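Local structure of oxidase/hydroxylase (Streptomyces hygroscopicus subsp. hygroscopicus, 4XCB) at the interface of chains A and B and the interface of chains A and C. The protein carries out an oxidative cyclization in orthosomycin (hygromycin B) biosynthesis as an oxygenase, probably dependent on 2-oxoglutarate and iron(II). Sequence-based numbering; all coordinates share one arbitrary frame. Chains: chain A/B/C, oxidase/hydroxylase.

Contacts 1, 3 and 4 are patches of one two-fold interface between chains A and B; contact 2 belongs to a separate two-fold interface with chain C. Contacts 1 and 3 lie about 10 Å apart between the centres of their C-alpha atoms and share A:Arg87 and A:Thr230. By the same measure contacts 3 and 4 lie about 11 Å apart; they share A:Arg79 of helix 72-82. Contact 2, at helix 9-18, sits about 22 to 33 Å from the other three, again between C-alpha centres. One subunit thus meets two neighbours with different surfaces, consistent with the deposited four-chain assembly, although the structure alone does not show that it forms in the cell.

Contact 1: the interface of chains A and B. Residues chain A 87, 230-233; chain B 231-233, 248.
A short antiparallel beta bridge pairs A:Phe232 with B:Phe232 close to the two-fold axis, in the loop that follows strand 220-229. B:Thr233 N donates to A:Phe231 O at 2.8 Å, nearly straight, and A:Thr233 N returns the bond to B:Phe231 O. The A:Thr233 hydroxyl OG1 also reaches B:Phe231 O, at 3.2 Å, from above the carbonyl plane and on the same face as the amide; the oxygen is thereby gripped twice by one residue. OG1 lies between the backbone N and the carbonyl carbon (chi1 60°), which turns the methyl to the axis, where A:Thr233 CG2 and B:Thr233 CG2 press tightly at 3.4 Å. Beyond the bridge the aromatic rings interleave edge to face: B:Phe231 brings its CD2 edge over the centre of the A:Phe232 ring, planes 63° apart, and A:Phe231 does the same to B:Phe232. On the other flank, extended A:Arg87 sends NH1 to A:Phe232 O of its own chain (2.8 Å), while the B:Ala248 methyl CB covers the rim of one guanidinium face, 3.3 Å from A:Arg87 NH1. The patch sits on the loop just after strand 220-229 of the double-stranded beta-helix, beside strand 86-96, and meets the same loop of the partner and, at B:Ala248, a later one.

Contact 2: the interface of chains A and C. Residues chain A 10, 14; chain C 173, 187-188.
A:Glu10 of helix 9-18, near the N-terminus of this PhyH-family protein, points its carboxylate at C:Phe187 and C:Arg173 of the neighbouring subunit. The contact is part of a two-fold interface of the deposited assembly, which may or may not be the biological one. The charged pairing is loose: A:Glu10 OE1 stands 3.8 Å from C:Arg173 NH1, a salt bridge too long for a direct hydrogen bond, with the oxygen at the edge of the guanidinium, in its plane. The arginine chain, rising from helix 170-176, bends at chi3 (68°) to bring this end round. A water also lies between the two groups, 2.8 Å from C:Arg173 NH1; its separation from A:Glu10 OE1 is suspiciously short, leaving that half of the bridge doubtful. Van der Waals contact is made tip to tip. A:Glu10, with CG anti to the backbone N (chi1 -173°), brings CD to 3.6 Å from C:Phe187 CE2, the carboxylate turned 63° from the ring plane. C:Pro188 CD lies over one face of the ring near its rim; A:Glu10 CD stands off the CE2/CZ edge, displaced to that same side. One helical turn along, A:Ile14 CD1 approaches C:Pro188 CG at 4.3 Å, a light contact.

Contact 3: the interface of chains A and B. Residues chain A 70, 79, 84-88, 227, 230; chain B 241, 245.
A:Arg79 and B:Glu241 meet tip to tip in a two-pronged salt bridge across the A-B interface. The guanidinium grips end-on: A:Arg79 NH1 donates to B:Glu241 OE1 at 2.8 Å and A:Arg79 NH2 to B:Glu241 OE2 at 2.7 Å, each oxygen met on its syn side, although the two planes are twisted 35° apart. A:Leu86 CD2 lies over one face of the guanidinium, near its rim, and may help to hold its orientation. The carboxylate also takes a backbone bond, as A:Leu86 N reaches B:Glu241 OE1 at 2.9 Å from well above the carboxylate plane. OE1 thus has both a charged and an amide donor, which would favour the ionised carboxylate. B:Glu241 turns CG between its own backbone N and carbonyl carbon (chi1 70°), then runs out extended to reach this pair of donors. A second backbone bond joins A:Leu88 N to B:Leu245 O at 2.9 Å; B:Leu245 itself adopts a left-handed backbone conformation. Its side chain makes the nonpolar contacts: B:Leu245 CB lies 4.0 Å from A:Leu70 CD2 as the two leucines run alongside each other head to tail, and B:Leu245 CD2 lies 3.9 Å from A:Leu86 CB. B:Leu245 CD1 lies 4.2 Å from the ring carbon CD2 of A:Tyr227. The partner's segment thus docks along the start of strand 86-96 in the double-stranded beta-helix protein, flanked by helix 72-82 and strand 220-229.

Contact 4: the interface of chains A and B. Residues chain A 79-80, 83, 133; chain B 114, 117, 119.
Just past the C-terminal end of helix 72-82, A:Asn83 takes a left-handed backbone conformation, while the backbone of B:Arg117, across the interface, is nearly fully extended. In this PhyH-family protein the helix end receives the arginine of the partner. B:Arg117 NH1 is shared by two acceptors: it donates to A:Asp80 OD1 at 2.8 Å, on the anti lone pair, and to A:Asn83 OD1 at 3.0 Å. The asparagine oxygen lies in the guanidinium plane, whereas the aspartate oxygen is tilted out of it. The pair with A:Asp80 is also a salt bridge, its carboxylate and guanidinium planes 40° apart. B:Arg117 NH2 adds a weak bond to the same OD1 and a firmer one to a water at 2.7 Å, which in turn lies 3.1 Å from A:Asp80 OD1, closing a bridge beside the salt link. To get there the arginine chain bends at chi3 (68°) and runs across A:Asp80 and A:Asn83. B:Arg117 NH2 passes A:Arg79 CB at 3.8 Å, and the carboxylate probably offsets the like charge of the A:Arg79 guanidinium nearby. The negative end of the helix may also favour a cation here. Farther along, B:Val119 CG1 sits 3.4 Å from A:Asn83 O and 4.0 Å from A:Lys133 CD. The lysine methylenes lie crosswise to the valine, and A:Lys133 CE also touches B:Arg117 CB.

Contact 1: the interface of chains A and B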
loop_
_atom_site.group_PDB
_atom_site.type_symbol
_atom_site.label_atom_id
_atom_site.label_comp_id
_atom_site.label_asym_id
_atom_site.label_seq_id
_atom_site.Cartn_x
_atom_site.Cartn_y
_atom_site.Cartn_z
ATOM N N ARG A 87 -23.535 -3.046 -6.989
ATOM C CA ARG A 87 -24.458 -4.154 -7.172
ATOM C C ARG A 87 -24.859 -4.713 -5.808
ATOM O O ARG A 87 -24.048 -4.768 -4.888
ATOM C CB ARG A 87 -23.814 -5.228 -8.046
ATOM C CG ARG A 87 -24.712 -6.391 -8.370
ATOM C CD ARG A 87 -23.948 -7.491 -9.101
ATOM N NE ARG A 87 -24.897 -8.488 -9.568
ATOM C CZ ARG A 87 -24.583 -9.611 -10.196
ATOM N NH1 ARG A 87 -23.316 -9.923 -10.436
ATOM N NH2 ARG A 87 -25.553 -10.433 -10.585
ATOM N N THR A 230 -20.137 -3.857 -9.479
ATOM C CA THR A 230 -20.961 -4.549 -10.458
ATOM C C THR A 230 -20.323 -5.803 -11.029
ATOM O O THR A 230 -21.036 -6.650 -11.570
ATOM C CB THR A 230 -21.322 -3.626 -11.635
ATOM O OG1 THR A 230 -20.126 -3.082 -12.216
ATOM C CG2 THR A 230 -22.204 -2.501 -11.153
ATOM N N PHE A 231 -19.008 -5.939 -10.914
ATOM C CA PHE A 231 -18.336 -7.119 -11.457
ATOM C C PHE A 231 -18.176 -8.226 -10.416
ATOM O O PHE A 231 -17.602 -9.266 -10.726
ATOM C CB PHE A 231 -16.964 -6.751 -12.045
ATOM C CG PHE A 231 -16.109 -5.933 -11.133
ATOM C CD1 PHE A 231 -16.102 -4.546 -11.216
ATOM C CD2 PHE A 231 -15.326 -6.548 -10.176
ATOM C CE1 PHE A 231 -15.320 -3.792 -10.368
ATOM C CE2 PHE A 231 -14.545 -5.790 -9.319
ATOM C CZ PHE A 231 -14.552 -4.413 -9.416
ATOM N N PHE A 232 -18.654 -8.002 -9.189
ATOM C CA PHE A 232 -18.741 -9.084 -8.207
ATOM C C PHE A 232 -19.973 -9.936 -8.486
ATOM O O PHE A 232 -21.016 -9.405 -8.874
ATOM C CB PHE A 232 -18.814 -8.549 -6.767
ATOM C CG PHE A 232 -17.468 -8.315 -6.123
ATOM C CD1 PHE A 232 -16.368 -7.944 -6.876
ATOM C CD2 PHE A 232 -17.326 -8.438 -4.749
ATOM C CE1 PHE A 232 -15.137 -7.721 -6.264
ATOM C CE2 PHE A 232 -16.111 -8.209 -4.140
ATOM C CZ PHE A 232 -15.024 -7.853 -4.886
ATOM N N THR A 233 -19.854 -11.248 -8.306
ATOM C CA THR A 233 -21.024 -12.124 -8.398
ATOM C C THR A 233 -21.879 -12.054 -7.129
ATOM O O THR A 233 -21.384 -11.718 -6.046
ATOM C CB THR A 233 -20.637 -13.601 -8.635
ATOM O OG1 THR A 233 -19.829 -14.078 -7.551
ATOM C CG2 THR A 233 -19.907 -13.779 -9.945
ATOM N N PHE B 231 -15.143 -15.110 -7.554
ATOM C CA PHE B 231 -16.261 -14.225 -7.253
ATOM C C PHE B 231 -16.391 -13.094 -8.266
ATOM O O PHE B 231 -17.254 -12.239 -8.115
ATOM C CB PHE B 231 -16.141 -13.641 -5.841
ATOM C CG PHE B 231 -14.784 -13.097 -5.536
ATOM C CD1 PHE B 231 -13.817 -13.905 -4.950
ATOM C CD2 PHE B 231 -14.465 -11.783 -5.839
ATOM C CE1 PHE B 231 -12.560 -13.405 -4.677
ATOM C CE2 PHE B 231 -13.211 -11.295 -5.572
ATOM C CZ PHE B 231 -12.263 -12.105 -5.009
ATOM N N PHE B 232 -15.523 -13.076 -9.276
ATOM C CA PHE B 232 -15.668 -12.145 -10.398
ATOM C C PHE B 232 -16.680 -12.712 -11.367
ATOM O O PHE B 232 -16.695 -13.917 -11.612
ATOM C CB PHE B 232 -14.348 -11.907 -11.146
ATOM C CG PHE B 232 -13.496 -10.805 -10.569
ATOM C CD1 PHE B 232 -13.525 -10.512 -9.210
ATOM C CD2 PHE B 232 -12.658 -10.056 -11.393
ATOM C CE1 PHE B 232 -12.733 -9.502 -8.693
ATOM C CE2 PHE B 232 -11.868 -9.040 -10.867
ATOM C CZ PHE B 232 -11.901 -8.770 -9.515
ATOM N N THR B 233 -17.507 -11.842 -11.928
ATOM C CA THR B 233 -18.421 -12.246 -12.998
ATOM C C THR B 233 -17.699 -12.413 -14.333
ATOM O O THR B 233 -16.665 -11.805 -14.576
ATOM C CB THR B 233 -19.551 -11.225 -13.164
ATOM O OG1 THR B 233 -19.023 -9.982 -13.641
ATOM C CG2 THR B 233 -20.256 -10.981 -11.859
ATOM N N ALA B 248 -24.919 -6.508 -13.762
ATOM C CA ALA B 248 -23.602 -7.108 -13.605
ATOM C C ALA B 248 -22.712 -6.757 -14.782
ATOM O O ALA B 248 -23.188 -6.647 -15.930
ATOM C CB ALA B 248 -23.712 -8.618 -13.466
#

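Contact 2: the interface of chains A and C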
loop_
_atom_site.group_PDB
_atom_site.type_symbol
_atom_site.label_atom_id
_atom_site.label_comp_id
_atom_site.label_asym_id
_atom_site.label_seq_id
_atom_site.Cartn_x
_atom_site.Cartn_y
_atom_site.Cartn_z
ATOM N N GLU A 10 -15.941 12.918 10.134
ATOM C CA GLU A 10 -15.713 12.093 11.300
ATOM C C GLU A 10 -16.199 10.660 11.080
ATOM O O GLU A 10 -15.532 9.713 11.487
ATOM C CB GLU A 10 -16.403 12.698 12.518
ATOM C CG GLU A 10 -16.084 11.985 13.797
ATOM C CD GLU A 10 -16.703 12.662 14.998
ATOM O OE1 GLU A 10 -16.375 13.843 15.251
ATOM O OE2 GLU A 10 -17.521 12.012 15.679
ATOM N N ILE A 14 -13.865 7.343 11.249
ATOM C CA ILE A 14 -14.191 6.195 12.075
ATOM C C ILE A 14 -14.339 4.917 11.246
ATOM O O ILE A 14 -13.828 3.873 11.634
ATOM C CB ILE A 14 -15.466 6.480 12.889
ATOM C CG1 ILE A 14 -15.162 7.608 13.877
ATOM C CG2 ILE A 14 -15.951 5.237 13.616
ATOM C CD1 ILE A 14 -16.366 8.115 14.627
ATOM N N ARG C 173 -11.657 19.610 13.360
ATOM C CA ARG C 173 -12.140 19.969 14.689
ATOM C C ARG C 173 -11.826 21.427 14.989
ATOM O O ARG C 173 -12.661 22.155 15.530
ATOM C CB ARG C 173 -11.531 19.059 15.752
ATOM C CG ARG C 173 -11.994 17.616 15.659
ATOM C CD ARG C 173 -11.653 16.846 16.921
ATOM N NE ARG C 173 -12.427 17.310 18.071
ATOM C CZ ARG C 173 -13.706 17.003 18.280
ATOM N NH1 ARG C 173 -14.361 16.240 17.412
ATOM N NH2 ARG C 173 -14.336 17.467 19.353
ATOM N N PHE C 187 -14.133 10.767 22.886
ATOM C CA PHE C 187 -14.316 10.551 21.449
ATOM C C PHE C 187 -14.720 9.090 21.294
ATOM O O PHE C 187 -14.259 8.257 22.065
ATOM C CB PHE C 187 -13.030 10.894 20.687
ATOM C CG PHE C 187 -13.172 10.860 19.194
ATOM C CD1 PHE C 187 -12.693 9.782 18.466
ATOM C CD2 PHE C 187 -13.766 11.909 18.516
ATOM C CE1 PHE C 187 -12.826 9.747 17.081
ATOM C CE2 PHE C 187 -13.894 11.878 17.136
ATOM C CZ PHE C 187 -13.421 10.796 16.423
ATOM N N PRO C 188 -15.598 8.765 20.315
ATOM C CA PRO C 188 -16.165 7.409 20.247
ATOM C C PRO C 188 -15.125 6.297 20.173
ATOM O O PRO C 188 -15.383 5.194 20.655
ATOM C CB PRO C 188 -16.997 7.441 18.960
ATOM C CG PRO C 188 -17.330 8.861 18.758
ATOM C CD PRO C 188 -16.159 9.640 19.273
HETATM O O HOH W 1 -14.561 15.381 14.726
#

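Contact 3: the interface of chains A and B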
loop_
_atom_site.group_PDB
_atom_site.type_symbol
_atom_site.label_atom_id
_atom_site.label_comp_id
_atom_site.label_asym_id
_atom_site.label_seq_id
_atom_site.Cartn_x
_atom_site.Cartn_y
_atom_site.Cartn_z
ATOM N N LEU A 70 -32.723 -1.073 -1.499
ATOM C CA LEU A 70 -32.412 0.065 -2.358
ATOM C C LEU A 70 -32.666 1.410 -1.668
ATOM O O LEU A 70 -32.588 2.448 -2.311
ATOM C CB LEU A 70 -33.217 -0.006 -3.658
ATOM C CG LEU A 70 -33.072 -1.294 -4.467
ATOM C CD1 LEU A 70 -33.811 -1.162 -5.787
ATOM C CD2 LEU A 70 -31.613 -1.631 -4.716
ATOM N N ARG A 79 -22.238 3.800 -0.744
ATOM C CA ARG A 79 -21.525 4.417 -1.857
ATOM C C ARG A 79 -20.246 5.125 -1.417
ATOM O O ARG A 79 -19.250 5.142 -2.155
ATOM C CB ARG A 79 -22.419 5.409 -2.588
ATOM C CG ARG A 79 -23.549 4.777 -3.321
ATOM C CD ARG A 79 -24.228 5.810 -4.180
ATOM N NE ARG A 79 -25.449 5.251 -4.732
ATOM C CZ ARG A 79 -25.482 4.358 -5.712
ATOM N NH1 ARG A 79 -24.351 3.922 -6.264
ATOM N NH2 ARG A 79 -26.654 3.904 -6.139
ATOM N N GLN A 84 -17.603 2.542 -6.086
ATOM C CA GLN A 84 -17.622 1.842 -7.378
ATOM C C GLN A 84 -19.065 1.783 -7.855
ATOM O O GLN A 84 -19.980 1.886 -7.032
ATOM C CB GLN A 84 -17.082 0.416 -7.257
ATOM C CG GLN A 84 -15.683 0.319 -6.722
ATOM C CD GLN A 84 -14.643 0.588 -7.792
ATOM O OE1 GLN A 84 -14.339 -0.266 -8.610
ATOM N NE2 GLN A 84 -14.075 1.775 -7.760
ATOM N N PRO A 85 -19.275 1.595 -9.172
ATOM C CA PRO A 85 -20.617 1.219 -9.620
ATOM C C PRO A 85 -21.072 0.013 -8.811
ATOM O O PRO A 85 -20.328 -0.949 -8.677
ATOM C CB PRO A 85 -20.428 0.882 -11.109
ATOM C CG PRO A 85 -19.176 1.599 -11.509
ATOM C CD PRO A 85 -18.300 1.604 -10.275
ATOM N N LEU A 86 -22.274 0.097 -8.259
ATOM C CA LEU A 86 -22.737 -0.789 -7.203
ATOM C C LEU A 86 -23.649 -1.911 -7.667
ATOM O O LEU A 86 -24.467 -1.735 -8.577
ATOM C CB LEU A 86 -23.486 0.039 -6.169
ATOM C CG LEU A 86 -23.298 -0.165 -4.674
ATOM C CD1 LEU A 86 -21.846 -0.433 -4.282
ATOM C CD2 LEU A 86 -23.824 1.091 -4.005
ATOM N N ARG A 87 -23.535 -3.046 -6.989
ATOM C CA ARG A 87 -24.458 -4.154 -7.172
ATOM C C ARG A 87 -24.859 -4.713 -5.808
ATOM O O ARG A 87 -24.048 -4.768 -4.888
ATOM C CB ARG A 87 -23.814 -5.228 -8.046
ATOM C CG ARG A 87 -24.712 -6.391 -8.370
ATOM C CD ARG A 87 -23.948 -7.491 -9.101
ATOM N NE ARG A 87 -24.897 -8.488 -9.568
ATOM C CZ ARG A 87 -24.583 -9.611 -10.196
ATOM N NH1 ARG A 87 -23.316 -9.923 -10.436
ATOM N NH2 ARG A 87 -25.553 -10.433 -10.585
ATOM N N LEU A 88 -26.119 -5.097 -5.665
ATOM C CA LEU A 88 -26.595 -5.793 -4.476
ATOM C C LEU A 88 -26.163 -7.251 -4.522
ATOM O O LEU A 88 -26.519 -7.971 -5.460
ATOM C CB LEU A 88 -28.121 -5.676 -4.380
ATOM C CG LEU A 88 -28.778 -6.470 -3.252
ATOM C CD1 LEU A 88 -28.426 -5.896 -1.898
ATOM C CD2 LEU A 88 -30.294 -6.489 -3.442
ATOM N N TYR A 227 -23.196 -5.405 -0.352
ATOM C CA TYR A 227 -22.997 -4.637 -1.572
ATOM C C TYR A 227 -21.566 -4.721 -2.027
ATOM O O TYR A 227 -20.646 -4.797 -1.208
ATOM C CB TYR A 227 -23.365 -3.162 -1.373
ATOM C CG TYR A 227 -24.757 -2.909 -0.848
ATOM C CD1 TYR A 227 -24.994 -2.851 0.517
ATOM C CD2 TYR A 227 -25.832 -2.733 -1.714
ATOM C CE1 TYR A 227 -26.263 -2.614 1.011
ATOM C CE2 TYR A 227 -27.105 -2.490 -1.229
ATOM C CZ TYR A 227 -27.317 -2.440 0.129
ATOM O OH TYR A 227 -28.581 -2.200 0.629
ATOM N N THR A 230 -20.137 -3.857 -9.479
ATOM C CA THR A 230 -20.961 -4.549 -10.458
ATOM C C THR A 230 -20.323 -5.803 -11.029
ATOM O O THR A 230 -21.036 -6.650 -11.570
ATOM C CB THR A 230 -21.322 -3.626 -11.635
ATOM O OG1 THR A 230 -20.126 -3.082 -12.216
ATOM C CG2 THR A 230 -22.204 -2.501 -11.153
ATOM N N GLU B 241 -24.028 1.256 -13.436
ATOM C CA GLU B 241 -24.846 0.500 -12.496
ATOM C C GLU B 241 -26.315 0.726 -12.846
ATOM O O GLU B 241 -26.687 1.798 -13.315
ATOM C CB GLU B 241 -24.575 0.910 -11.050
ATOM C CG GLU B 241 -25.059 2.288 -10.695
ATOM C CD GLU B 241 -25.019 2.565 -9.195
ATOM O OE1 GLU B 241 -23.944 2.400 -8.579
ATOM O OE2 GLU B 241 -26.068 2.951 -8.637
ATOM N N LEU B 245 -29.817 -2.031 -9.012
ATOM C CA LEU B 245 -28.556 -2.594 -8.496
ATOM C C LEU B 245 -28.404 -4.104 -8.774
ATOM O O LEU B 245 -27.770 -4.837 -8.006
ATOM C CB LEU B 245 -28.431 -2.334 -6.988
ATOM C CG LEU B 245 -28.102 -0.919 -6.505
ATOM C CD1 LEU B 245 -27.506 -0.961 -5.097
ATOM C CD2 LEU B 245 -27.181 -0.193 -7.463
#

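Contact 4: the interface of chains A and B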
loop_
_atom_site.group_PDB
_atom_site.type_symbol
_atom_site.label_atom_id
_atom_site.label_comp_id
_atom_site.label_asym_id
_atom_site.label_seq_id
_atom_site.Cartn_x
_atom_site.Cartn_y
_atom_site.Cartn_z
ATOM N N ARG A 79 -22.238 3.800 -0.744
ATOM C CA ARG A 79 -21.525 4.417 -1.857
ATOM C C ARG A 79 -20.246 5.125 -1.417
ATOM O O ARG A 79 -19.250 5.142 -2.155
ATOM C CB ARG A 79 -22.419 5.409 -2.588
ATOM C CG ARG A 79 -23.549 4.777 -3.321
ATOM C CD ARG A 79 -24.228 5.810 -4.180
ATOM N NE ARG A 79 -25.449 5.251 -4.732
ATOM C CZ ARG A 79 -25.482 4.358 -5.712
ATOM N NH1 ARG A 79 -24.351 3.922 -6.264
ATOM N NH2 ARG A 79 -26.654 3.904 -6.139
ATOM N N ASP A 80 -20.276 5.698 -0.214
ATOM C CA ASP A 80 -19.152 6.478 0.305
ATOM C C ASP A 80 -18.027 5.588 0.812
ATOM O O ASP A 80 -16.940 6.081 1.065
ATOM C CB ASP A 80 -19.609 7.422 1.431
ATOM C CG ASP A 80 -20.353 8.647 0.908
ATOM O OD1 ASP A 80 -20.420 8.852 -0.329
ATOM O OD2 ASP A 80 -20.860 9.427 1.743
ATOM N N ASN A 83 -17.422 3.250 -3.353
ATOM C CA ASN A 83 -16.987 4.167 -4.407
ATOM C C ASN A 83 -16.702 3.460 -5.746
ATOM O O ASN A 83 -15.704 3.723 -6.432
ATOM C CB ASN A 83 -15.771 4.964 -3.933
ATOM C CG ASN A 83 -16.160 6.090 -2.993
ATOM O OD1 ASN A 83 -16.904 6.996 -3.381
ATOM N ND2 ASN A 83 -15.669 6.038 -1.748
ATOM N N LYS A 133 -10.831 9.038 -1.107
ATOM C CA LYS A 133 -11.939 8.095 -1.140
ATOM C C LYS A 133 -11.538 6.715 -0.659
ATOM O O LYS A 133 -10.474 6.210 -1.022
ATOM C CB LYS A 133 -12.495 7.995 -2.566
ATOM C CG LYS A 133 -13.192 9.268 -3.030
ATOM C CD LYS A 133 -13.949 9.025 -4.321
ATOM C CE LYS A 133 -14.713 10.260 -4.770
ATOM N NZ LYS A 133 -13.804 11.404 -5.056
ATOM N N LEU B 114 -18.925 9.104 -11.894
ATOM C CA LEU B 114 -20.164 8.447 -11.493
ATOM C C LEU B 114 -21.256 9.498 -11.287
ATOM O O LEU B 114 -22.191 9.295 -10.512
ATOM C CB LEU B 114 -19.957 7.624 -10.219
ATOM C CG LEU B 114 -18.871 6.546 -10.315
ATOM C CD1 LEU B 114 -18.646 5.862 -8.972
ATOM C CD2 LEU B 114 -19.231 5.548 -11.403
ATOM N N ARG B 117 -19.871 11.898 -8.288
ATOM C CA ARG B 117 -18.491 11.859 -7.843
ATOM C C ARG B 117 -17.597 11.308 -8.929
ATOM O O ARG B 117 -18.067 10.709 -9.891
ATOM C CB ARG B 117 -18.351 11.002 -6.583
ATOM C CG ARG B 117 -18.493 9.507 -6.845
ATOM C CD ARG B 117 -18.794 8.740 -5.568
ATOM N NE ARG B 117 -20.122 9.056 -5.037
ATOM C CZ ARG B 117 -20.513 8.759 -3.800
ATOM N NH1 ARG B 117 -19.678 8.146 -2.974
ATOM N NH2 ARG B 117 -21.730 9.087 -3.383
ATOM N N VAL B 119 -14.134 8.845 -9.482
ATOM C CA VAL B 119 -13.306 7.872 -8.782
ATOM C C VAL B 119 -12.079 7.520 -9.606
ATOM O O VAL B 119 -12.077 7.662 -10.825
ATOM C CB VAL B 119 -14.098 6.589 -8.432
ATOM C CG1 VAL B 119 -15.229 6.937 -7.483
ATOM C CG2 VAL B 119 -14.627 5.874 -9.694
HETATM O O HOH W 2 -23.391 8.720 -1.231
#